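Local structure of protein involved in catabolism of external DNA (Legionella pneumophila subsp. pneumophila, 2OO3) at residues G12-V17 with L225-L230; I84-Q89 with A106-R111; K88-N93 with Y98-P103; V196-V201 with S220-L225. The protein probably methylates N6 of an adenine of 23S ribosomal RNA, with S-adenosyl-L-methionine as methyl donor. One frame throughout, in Å; residues are numbered along the deposited sequence. Where two conformers were deposited one is given.

Interaction 1: G12-V17 with L225-L230; sequences GNFADV and LHLNPL
F14 and L227 show how an aromatic ring can join the start of a helix to the end of a strand and the loop just past it without any polar link. The CD1 methyl of L227 sits over one face of the F14 ring, 3.8 Å from its centroid and 19° off the normal, a CH-pi contact. L227 CD1 is closest to F14 CE2, at 3.6 Å. The second leucine, L225, slides past the phenylalanine in the opposite sense and brings its CD2 to the ring edge, 4.0 Å from F14 CD1. F14 CG stands between its own backbone N and carbonyl carbon (chi1 80°), which carries the ring away from the helix toward strand 220-226. Behind it the helix start is fixed by N13, whose OD1 caps the N-H of D16 at 3.1 Å, while the carboxylate of D16 takes the N-H of G12 through OD2. Around this core, M235 of a loop and C238 of strand 237-243 also touch F14, F264 packs on L227, and T261 of helix 249-263 meets L225, placing helix 14-30 against the antiparallel part of the central sheet.

Interaction 2: I84-Q89 with A106-R111; sequences ISVIKQ and AINQLR
Helix 81-90 and helix 102-109 meet here through a small apolar contact next to a paired set of side-chain amides, a simple case of two helices joined at their partly exposed flank. V86 and N108 are the closest positions of the two backbones, with CA atoms 7.1 Å apart, and their side chains approach from opposite directions. CG2 of V86 packs on CB of N108 at 3.8 Å, so the aliphatic base of the asparagine serves the buried side of the contact while its amide serves the outer side. There it faces the amide of Q89. NE2 of Q89 donates to OD1 of N108 over 2.6 Å, arriving in the carbonyl plane on a lone pair, although the bond is bent, with an angle of 132° at the hydrogen. The return bond, from N108 ND2 to Q89 OE1, is weak at 3.4 Å. The amide planes are 45° apart, and N108 OD1 lies 32° out of the Q89 amide plane, so this is no flat, symmetrical amide pair. Q89 reaches across because its CG is anti to the backbone N and the chain beyond stays extended. Y104, one turn before N108, serves both amides: its hydroxyl bonds to OE1 of Q89, and its carbonyl accepts from ND2 of N108. Helix 66-71 packs on another side of helix 81-90 through I84 and I87, whereas helix 102-109 rests on strand 115-119 through A106 and I107 and on helix 14-30 through Q109, with L110, just beyond its end, touching both.

Interaction 3: K88-N93 with Y98-P103; sequences KQINLN and YYPGSP
A chi1 of -82° sets CG of N91 anti to its carbonyl carbon and turns the amide toward the backbone of Y98, while a chi1 of -164° in the preceding I90 sends CG1 and CD1 out over the strand. Two neighbouring residues thus illustrate a division of labour at a helix end, one polar and one apolar. N91 is the first residue past helix 81-90, and its amide grips both polar backbone atoms of Y98. N91 OD1 accepts from Y98 N at 2.9 Å in a nearly straight bond (164°), and N91 ND2 donates to Y98 O, also at 2.9 Å, meeting the oxygen in its carbonyl plane. I90 crosses Y98 at about a right angle, with I90 CG1 4.1 Å from Y98 CB. Farther along, I90 CD1 rests 4.0 Å from P100 CB, and I90 CG2 lies 4.0 Å from P100 CG. The isoleucine therefore packs against the proline and also lies beside the Y98 carbonyl, while the asparagine makes the hydrogen bonds. Strand 98-100 pairs with strand 48-50, whose I48 closes on both I90 and Y98. Strand 98-100 also carries Y99, whose hydroxyl bonds to H20, and leads into S102; H20 and S102 are both predicted to bind S-adenosyl-L-methionine. N91 OD1 also accepts from S97 N, and its ND2 donates to I87 O. With both ends engaged twice, the amide's rotation is fixed, and one buried side chain ties the helix end to S97 and Y98.

Interaction 4: V196-V201 with S220-L225; sequences VWYPVV and SVRIEL
Y198 and E224 cross at about a right angle, and their flat groups stand steeply to one another, the ring and carboxylate planes 69° apart. The phenol comes to the carboxylate with its hydroxyl, and OE2 of E224 lies at the ring edge, in the ring plane. Y198 OH donates to E224 OE2 over 2.5 Å, a short bond that uses the anti lone pair of the oxygen. R222 approaches the same oxygen from another direction. Its NH1 is 2.9 Å from E224 OE2 in a salt bridge, with the oxygen close to the guanidinium plane but the donor 61° out of the carboxylate plane. Two donors thus grip one buried oxygen, one on a lone pair and one from above, and the arginine's charge would be expected to favour the ionised carboxylate. The phenol also touches the aliphatic arm of R222, its OH lying 3.2 Å from CD. A bend at chi3 turns the guanidinium back toward E224, two residues on along the strand, and E274 of strand 270-275 takes NH2 in a second salt bridge. OE1 of E224 bonds to H226, so the carboxylate is held at both oxygens. L210 of helix 203-216 packs against Y198, R222 and E224. The two strand segments run at 43° with axes 9.0 Å apart, since strand 237-243 lies between them. The bridge itself is a feature of this protein, but the strand order 3-2-1-4-5-7-6, extended at its edge by strand 270-275, is that of Rossmann-like methyltransferases.

In the fold
From the N terminus, residues 12-17, at the start of helix 14-30, are joined by interaction 1 to residues 225-230, closing a loop of some two hundred residues that contains the other three contacts. Interactions 2 and 3 both start from helix 81-90, sharing K88 and Q89, and close short loops onto strand 98-100 and helix 102-109; V86 of one touches P100 of the other. Interaction 4 follows in series, returning over helix 203-216 to strand 220-226, where it shares L225 with interaction 1. Centres of interactions 2 and 4 lie about 23 Å apart, across the chain's middle. Residues 12-17 touch Y99 of interaction 3 and W197 of interaction 4, linking those two; interaction 2 joins in through interaction 3.

Interaction 1: G12-V17 with L225-L230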
# COMPACT_ATOMS: atom_id res chain seq x y z
N GLY A 12 2.75 -5.40 10.10
CA GLY A 12 3.26 -6.63 9.53
C GLY A 12 2.22 -7.73 9.43
O GLY A 12 2.59 -8.88 9.15
N ASN A 13 0.93 -7.41 9.64
CA ASN A 13 -0.14 -8.40 9.43
C ASN A 13 -0.28 -8.75 7.92
O ASN A 13 0.44 -8.18 7.07
CB ASN A 13 -1.49 -7.99 10.08
CG ASN A 13 -2.18 -6.81 9.36
OD1 ASN A 13 -1.61 -6.20 8.48
ND2 ASN A 13 -3.43 -6.52 9.73
N PHE A 14 -1.18 -9.69 7.59
CA PHE A 14 -1.30 -10.14 6.20
C PHE A 14 -1.62 -8.99 5.25
O PHE A 14 -1.18 -9.00 4.08
CB PHE A 14 -2.33 -11.30 6.08
CG PHE A 14 -3.76 -10.83 6.05
CD1 PHE A 14 -4.41 -10.66 4.85
CD2 PHE A 14 -4.42 -10.49 7.22
CE1 PHE A 14 -5.73 -10.23 4.79
CE2 PHE A 14 -5.76 -10.04 7.18
CZ PHE A 14 -6.40 -9.90 5.97
N ALA A 15 -2.37 -8.00 5.72
CA ALA A 15 -2.76 -6.86 4.89
C ALA A 15 -1.58 -5.97 4.58
O ALA A 15 -1.44 -5.49 3.45
CB ALA A 15 -3.83 -6.05 5.59
N ASP A 16 -0.74 -5.72 5.59
CA ASP A 16 0.54 -5.03 5.35
C ASP A 16 1.37 -5.74 4.30
O ASP A 16 1.96 -5.12 3.44
CB ASP A 16 1.35 -4.91 6.64
CG ASP A 16 1.05 -3.61 7.41
OD1 ASP A 16 0.20 -2.81 6.94
OD2 ASP A 16 1.67 -3.41 8.49
N VAL A 17 1.43 -7.06 4.37
CA VAL A 17 2.27 -7.80 3.45
C VAL A 17 1.82 -7.56 2.00
O VAL A 17 2.63 -7.13 1.14
CB VAL A 17 2.31 -9.32 3.76
CG1 VAL A 17 3.06 -10.08 2.64
CG2 VAL A 17 2.98 -9.55 5.10
N LEU A 225 -7.27 -10.43 -1.36
CA LEU A 225 -6.69 -11.60 -0.72
C LEU A 225 -7.63 -11.92 0.43
O LEU A 225 -7.91 -11.06 1.26
CB LEU A 225 -5.29 -11.23 -0.18
CG LEU A 225 -4.47 -12.26 0.59
CD1 LEU A 225 -4.13 -13.47 -0.26
CD2 LEU A 225 -3.17 -11.63 1.13
N HIS A 226 -8.11 -13.15 0.48
CA HIS A 226 -9.11 -13.53 1.45
C HIS A 226 -8.59 -14.72 2.25
O HIS A 226 -8.17 -15.75 1.69
CB HIS A 226 -10.41 -13.87 0.74
CG HIS A 226 -11.04 -12.70 0.06
ND1 HIS A 226 -11.58 -11.64 0.76
CD2 HIS A 226 -11.24 -12.43 -1.25
CE1 HIS A 226 -12.06 -10.75 -0.10
NE2 HIS A 226 -11.87 -11.21 -1.32
N LEU A 227 -8.59 -14.55 3.58
CA LEU A 227 -8.13 -15.61 4.44
C LEU A 227 -9.12 -16.78 4.57
O LEU A 227 -8.72 -17.90 4.87
CB LEU A 227 -7.81 -15.05 5.83
CG LEU A 227 -6.69 -14.03 5.94
CD1 LEU A 227 -6.62 -13.57 7.41
CD2 LEU A 227 -5.37 -14.63 5.49
N ASN A 228 -10.40 -16.50 4.37
CA ASN A 228 -11.50 -17.47 4.50
C ASN A 228 -11.49 -18.26 5.79
O ASN A 228 -11.54 -19.51 5.74
CB ASN A 228 -11.60 -18.37 3.27
CG ASN A 228 -11.70 -17.56 1.98
OD1 ASN A 228 -12.50 -16.65 1.88
ND2 ASN A 228 -10.88 -17.89 1.01
N PRO A 229 -11.48 -17.56 6.94
CA PRO A 229 -11.51 -18.24 8.23
C PRO A 229 -12.95 -18.77 8.36
O PRO A 229 -13.80 -18.39 7.55
CB PRO A 229 -11.24 -17.13 9.23
CG PRO A 229 -11.74 -15.88 8.59
CD PRO A 229 -11.59 -16.08 7.11
N LEU A 230 -13.23 -19.66 9.30
CA LEU A 230 -14.61 -20.18 9.33
C LEU A 230 -15.57 -19.28 10.10
O LEU A 230 -16.79 -19.45 10.00
CB LEU A 230 -14.67 -21.63 9.80
CG LEU A 230 -13.77 -22.61 9.04
CD1 LEU A 230 -14.02 -24.03 9.50
CD2 LEU A 230 -13.94 -22.51 7.52

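Interaction 2: I84-Q89 with A106-R111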
# COMPACT_ATOMS: atom_id res chain seq x y z
N ILE A 84 11.56 -7.89 0.45
CA ILE A 84 12.47 -8.53 1.38
C ILE A 84 13.72 -7.71 1.68
O ILE A 84 14.17 -7.67 2.82
CB ILE A 84 12.83 -9.99 0.91
CG1 ILE A 84 11.56 -10.89 0.92
CG2 ILE A 84 13.91 -10.65 1.80
CD1 ILE A 84 10.90 -11.09 2.31
N SER A 85 14.32 -7.10 0.66
CA SER A 85 15.58 -6.39 0.87
C SER A 85 15.38 -5.24 1.85
O SER A 85 16.26 -4.98 2.66
CB SER A 85 16.19 -5.85 -0.43
OG SER A 85 15.44 -4.76 -0.88
N VAL A 86 14.23 -4.57 1.79
CA VAL A 86 13.97 -3.47 2.74
C VAL A 86 13.81 -3.99 4.20
O VAL A 86 14.29 -3.36 5.17
CB VAL A 86 12.74 -2.62 2.31
CG1 VAL A 86 12.40 -1.55 3.34
CG2 VAL A 86 13.00 -1.97 0.97
N ILE A 87 13.11 -5.11 4.35
CA ILE A 87 12.93 -5.72 5.66
C ILE A 87 14.29 -6.19 6.21
O ILE A 87 14.57 -6.07 7.42
CB ILE A 87 11.92 -6.87 5.58
CG1 ILE A 87 10.53 -6.31 5.23
CG2 ILE A 87 11.79 -7.64 6.93
CD1 ILE A 87 9.74 -7.27 4.57
N LYS A 88 15.11 -6.73 5.32
CA LYS A 88 16.49 -7.11 5.69
C LYS A 88 17.25 -5.88 6.19
O LYS A 88 17.93 -5.94 7.22
CB LYS A 88 17.21 -7.71 4.47
CG LYS A 88 18.53 -8.40 4.81
CD LYS A 88 19.05 -9.25 3.59
CE LYS A 88 18.19 -10.48 3.29
NZ LYS A 88 18.68 -11.21 2.03
N GLN A 89 17.13 -4.76 5.47
CA GLN A 89 17.90 -3.54 5.74
C GLN A 89 17.58 -2.97 7.09
O GLN A 89 18.48 -2.57 7.82
CB GLN A 89 17.57 -2.46 4.72
CG GLN A 89 18.44 -1.21 4.88
CD GLN A 89 17.78 -0.02 4.28
OE1 GLN A 89 16.94 0.59 4.90
NE2 GLN A 89 18.14 0.29 3.04
N ALA A 106 9.23 3.41 0.39
CA ALA A 106 9.32 4.41 -0.69
C ALA A 106 10.69 5.12 -0.73
O ALA A 106 11.29 5.33 -1.79
CB ALA A 106 8.16 5.43 -0.58
N ILE A 107 11.20 5.46 0.45
CA ILE A 107 12.49 6.11 0.54
C ILE A 107 13.58 5.18 0.02
O ILE A 107 14.55 5.63 -0.57
CB ILE A 107 12.75 6.57 2.01
CG1 ILE A 107 11.85 7.77 2.34
CG2 ILE A 107 14.17 7.02 2.16
CD1 ILE A 107 11.76 8.13 3.90
N ASN A 108 13.40 3.88 0.20
CA ASN A 108 14.39 2.95 -0.33
C ASN A 108 14.39 2.81 -1.84
O ASN A 108 15.46 2.76 -2.45
CB ASN A 108 14.29 1.56 0.33
CG ASN A 108 15.19 1.45 1.53
OD1 ASN A 108 16.39 1.16 1.40
ND2 ASN A 108 14.64 1.76 2.70
N GLN A 109 13.22 2.77 -2.46
CA GLN A 109 13.15 2.57 -3.90
C GLN A 109 13.16 3.82 -4.80
O GLN A 109 13.49 3.75 -6.00
CB GLN A 109 11.91 1.76 -4.20
CG GLN A 109 12.17 0.25 -4.13
CD GLN A 109 10.91 -0.49 -4.39
OE1 GLN A 109 10.01 -0.45 -3.57
NE2 GLN A 109 10.78 -1.08 -5.56
N LEU A 110 12.76 4.96 -4.24
CA LEU A 110 12.71 6.19 -5.01
C LEU A 110 14.10 6.79 -5.19
O LEU A 110 15.07 6.29 -4.61
CB LEU A 110 11.72 7.19 -4.38
CG LEU A 110 10.25 6.77 -4.59
CD1 LEU A 110 9.31 7.73 -3.86
CD2 LEU A 110 9.90 6.77 -6.05
N ARG A 111 14.19 7.85 -6.01
CA ARG A 111 15.49 8.41 -6.40
C ARG A 111 15.65 9.83 -5.87
O ARG A 111 14.68 10.48 -5.46
CB ARG A 111 15.60 8.38 -7.93
CG ARG A 111 15.36 6.98 -8.42
CD ARG A 111 14.66 6.89 -9.73
NE ARG A 111 13.44 7.70 -9.86
CZ ARG A 111 12.91 7.96 -11.05
NH1 ARG A 111 13.50 7.44 -12.13
NH2 ARG A 111 11.83 8.72 -11.18

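Interaction 3: K88-N93 with Y98-P103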
# COMPACT_ATOMS: atom_id res chain seq x y z
N LYS A 88 15.11 -6.73 5.32
CA LYS A 88 16.49 -7.11 5.69
C LYS A 88 17.25 -5.88 6.19
O LYS A 88 17.93 -5.94 7.22
CB LYS A 88 17.21 -7.71 4.47
CG LYS A 88 18.53 -8.40 4.81
CD LYS A 88 19.05 -9.25 3.59
CE LYS A 88 18.19 -10.48 3.29
NZ LYS A 88 18.68 -11.21 2.03
N GLN A 89 17.13 -4.76 5.47
CA GLN A 89 17.90 -3.54 5.74
C GLN A 89 17.58 -2.97 7.09
O GLN A 89 18.48 -2.57 7.82
CB GLN A 89 17.57 -2.46 4.72
CG GLN A 89 18.44 -1.21 4.88
CD GLN A 89 17.78 -0.02 4.28
OE1 GLN A 89 16.94 0.59 4.90
NE2 GLN A 89 18.14 0.29 3.04
N ILE A 90 16.28 -2.87 7.39
CA ILE A 90 15.87 -2.21 8.65
C ILE A 90 16.27 -3.03 9.91
O ILE A 90 16.47 -2.47 11.00
CB ILE A 90 14.33 -1.84 8.61
CG1 ILE A 90 13.95 -0.81 9.70
CG2 ILE A 90 13.47 -3.07 8.75
CD1 ILE A 90 12.53 -0.20 9.46
N ASN A 91 16.38 -4.35 9.75
CA ASN A 91 16.63 -5.23 10.87
C ASN A 91 18.11 -5.53 11.04
O ASN A 91 18.80 -5.76 10.03
CB ASN A 91 15.89 -6.55 10.65
CG ASN A 91 14.46 -6.44 11.05
OD1 ASN A 91 14.19 -6.32 12.24
ND2 ASN A 91 13.54 -6.42 10.08
N LEU A 92 18.60 -5.57 12.28
CA LEU A 92 20.06 -5.71 12.50
C LEU A 92 20.58 -7.08 12.10
O LEU A 92 21.71 -7.22 11.57
CB LEU A 92 20.44 -5.41 13.96
CG LEU A 92 20.36 -3.96 14.42
CD1 LEU A 92 21.01 -3.80 15.83
CD2 LEU A 92 20.96 -2.97 13.39
N ASN A 93 19.76 -8.08 12.35
CA ASN A 93 20.11 -9.45 11.94
C ASN A 93 18.90 -10.18 11.34
O ASN A 93 18.00 -9.53 10.77
CB ASN A 93 20.71 -10.22 13.13
CG ASN A 93 19.84 -10.17 14.35
OD1 ASN A 93 18.64 -9.94 14.26
ND2 ASN A 93 20.46 -10.38 15.51
N TYR A 98 11.98 -5.15 13.70
CA TYR A 98 11.31 -3.99 13.12
C TYR A 98 10.60 -4.36 11.84
O TYR A 98 11.11 -5.16 11.03
CB TYR A 98 12.31 -2.84 12.85
CG TYR A 98 12.37 -1.87 14.02
CD1 TYR A 98 11.72 -0.64 13.95
CD2 TYR A 98 13.01 -2.23 15.22
CE1 TYR A 98 11.76 0.26 15.07
CE2 TYR A 98 13.05 -1.35 16.33
CZ TYR A 98 12.42 -0.13 16.24
OH TYR A 98 12.45 0.73 17.34
N TYR A 99 9.43 -3.77 11.64
CA TYR A 99 8.78 -3.82 10.33
C TYR A 99 8.68 -2.38 9.75
O TYR A 99 8.25 -1.47 10.46
CB TYR A 99 7.37 -4.47 10.46
CG TYR A 99 6.70 -4.67 9.11
CD1 TYR A 99 7.09 -5.71 8.28
CD2 TYR A 99 5.72 -3.80 8.66
CE1 TYR A 99 6.49 -5.90 7.05
CE2 TYR A 99 5.13 -3.96 7.41
CZ TYR A 99 5.52 -5.03 6.62
OH TYR A 99 5.00 -5.20 5.38
N PRO A 100 9.07 -2.19 8.46
CA PRO A 100 8.98 -0.85 7.88
C PRO A 100 7.56 -0.45 7.50
O PRO A 100 6.74 -1.31 7.14
CB PRO A 100 9.87 -0.93 6.63
CG PRO A 100 10.27 -2.35 6.46
CD PRO A 100 9.57 -3.19 7.50
N GLY A 101 7.26 0.83 7.61
CA GLY A 101 5.98 1.32 7.11
C GLY A 101 6.19 1.69 5.65
O GLY A 101 7.33 1.70 5.18
N SER A 102 5.11 1.99 4.94
CA SER A 102 5.18 2.36 3.54
C SER A 102 6.18 3.49 3.23
O SER A 102 6.92 3.40 2.22
CB SER A 102 3.76 2.64 2.96
OG SER A 102 3.22 3.79 3.56
N PRO A 103 6.28 4.52 4.09
CA PRO A 103 7.31 5.54 3.77
C PRO A 103 8.75 4.99 3.72
O PRO A 103 9.52 5.43 2.90
CB PRO A 103 7.19 6.53 4.95
CG PRO A 103 5.82 6.37 5.43
CD PRO A 103 5.57 4.88 5.34

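Interaction 4: V196-V201 with S220-L225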
# COMPACT_ATOMS: atom_id res chain seq x y z
N VAL A 196 -5.29 2.55 -3.71
CA VAL A 196 -5.96 2.65 -2.40
C VAL A 196 -6.19 1.24 -1.83
O VAL A 196 -6.68 0.35 -2.53
CB VAL A 196 -7.28 3.46 -2.49
CG1 VAL A 196 -8.24 2.86 -3.51
CG2 VAL A 196 -7.97 3.64 -1.10
N TRP A 197 -5.76 1.06 -0.58
CA TRP A 197 -5.98 -0.17 0.18
C TRP A 197 -7.37 -0.09 0.83
O TRP A 197 -7.78 0.99 1.32
CB TRP A 197 -4.89 -0.30 1.27
CG TRP A 197 -5.09 -1.53 2.13
CD1 TRP A 197 -4.72 -2.83 1.82
CD2 TRP A 197 -5.79 -1.59 3.38
NE1 TRP A 197 -5.15 -3.68 2.83
CE2 TRP A 197 -5.79 -2.95 3.80
CE3 TRP A 197 -6.45 -0.63 4.17
CZ2 TRP A 197 -6.42 -3.36 4.97
CZ3 TRP A 197 -7.03 -1.03 5.37
CH2 TRP A 197 -7.00 -2.39 5.77
N TYR A 198 -8.05 -1.24 0.93
CA TYR A 198 -9.31 -1.31 1.66
C TYR A 198 -9.45 -2.67 2.35
O TYR A 198 -8.89 -3.67 1.86
CB TYR A 198 -10.49 -1.08 0.70
CG TYR A 198 -10.59 -2.09 -0.41
CD1 TYR A 198 -11.34 -3.26 -0.26
CD2 TYR A 198 -9.95 -1.88 -1.65
CE1 TYR A 198 -11.45 -4.20 -1.30
CE2 TYR A 198 -10.06 -2.79 -2.68
CZ TYR A 198 -10.80 -3.95 -2.50
OH TYR A 198 -10.88 -4.84 -3.54
N PRO A 199 -10.16 -2.71 3.50
CA PRO A 199 -10.41 -3.97 4.17
C PRO A 199 -11.71 -4.62 3.73
O PRO A 199 -12.57 -3.99 3.12
CB PRO A 199 -10.57 -3.54 5.65
CG PRO A 199 -11.16 -2.16 5.58
CD PRO A 199 -10.70 -1.56 4.25
N VAL A 200 -11.83 -5.91 4.05
CA VAL A 200 -13.09 -6.63 4.02
C VAL A 200 -13.45 -7.00 5.47
O VAL A 200 -12.93 -7.99 6.05
CB VAL A 200 -13.04 -7.88 3.11
CG1 VAL A 200 -14.45 -8.54 3.05
CG2 VAL A 200 -12.61 -7.49 1.71
N VAL A 201 -14.28 -6.15 6.06
CA VAL A 201 -14.76 -6.33 7.43
C VAL A 201 -16.30 -6.48 7.38
O VAL A 201 -16.88 -7.35 8.05
CB VAL A 201 -14.40 -5.12 8.32
CG1 VAL A 201 -14.93 -5.33 9.74
CG2 VAL A 201 -12.88 -4.88 8.35
N SER A 220 -8.52 0.27 -14.60
CA SER A 220 -8.40 -0.04 -13.17
C SER A 220 -8.13 -1.52 -12.98
O SER A 220 -8.44 -2.35 -13.86
CB SER A 220 -9.73 0.33 -12.49
OG SER A 220 -10.76 -0.54 -12.95
N VAL A 221 -7.52 -1.88 -11.86
CA VAL A 221 -7.45 -3.27 -11.46
C VAL A 221 -7.78 -3.34 -9.97
O VAL A 221 -7.41 -2.44 -9.18
CB VAL A 221 -6.10 -3.97 -11.86
CG1 VAL A 221 -4.88 -3.34 -11.15
CG2 VAL A 221 -6.15 -5.45 -11.55
N ARG A 222 -8.52 -4.37 -9.61
CA ARG A 222 -8.84 -4.62 -8.22
C ARG A 222 -8.19 -5.94 -7.86
O ARG A 222 -8.30 -6.90 -8.62
CB ARG A 222 -10.36 -4.72 -8.06
CG ARG A 222 -10.75 -5.61 -6.91
CD ARG A 222 -12.14 -5.36 -6.42
NE ARG A 222 -13.17 -5.97 -7.22
CZ ARG A 222 -14.15 -6.75 -6.73
NH1 ARG A 222 -14.23 -7.05 -5.42
NH2 ARG A 222 -15.07 -7.23 -7.54
N ILE A 223 -7.44 -5.98 -6.75
CA ILE A 223 -6.86 -7.21 -6.26
C ILE A 223 -7.34 -7.46 -4.82
O ILE A 223 -7.53 -6.51 -4.05
CB ILE A 223 -5.32 -7.19 -6.38
CG1 ILE A 223 -4.73 -6.14 -5.43
CG2 ILE A 223 -4.92 -6.91 -7.85
CD1 ILE A 223 -3.17 -6.21 -5.29
N GLU A 224 -7.61 -8.72 -4.47
CA GLU A 224 -8.06 -9.01 -3.12
C GLU A 224 -7.44 -10.31 -2.67
O GLU A 224 -7.11 -11.15 -3.49
CB GLU A 224 -9.59 -9.11 -3.01
CG GLU A 224 -10.30 -7.82 -3.33
CD GLU A 224 -11.80 -7.85 -3.03
OE1 GLU A 224 -12.32 -8.93 -2.65
OE2 GLU A 224 -12.45 -6.79 -3.19
N LEU A 225 -7.27 -10.43 -1.36
CA LEU A 225 -6.69 -11.60 -0.72
C LEU A 225 -7.63 -11.92 0.43
O LEU A 225 -7.91 -11.06 1.26
CB LEU A 225 -5.29 -11.23 -0.18
CG LEU A 225 -4.47 -12.26 0.59
CD1 LEU A 225 -4.13 -13.47 -0.26
CD2 LEU A 225 -3.17 -11.63 1.13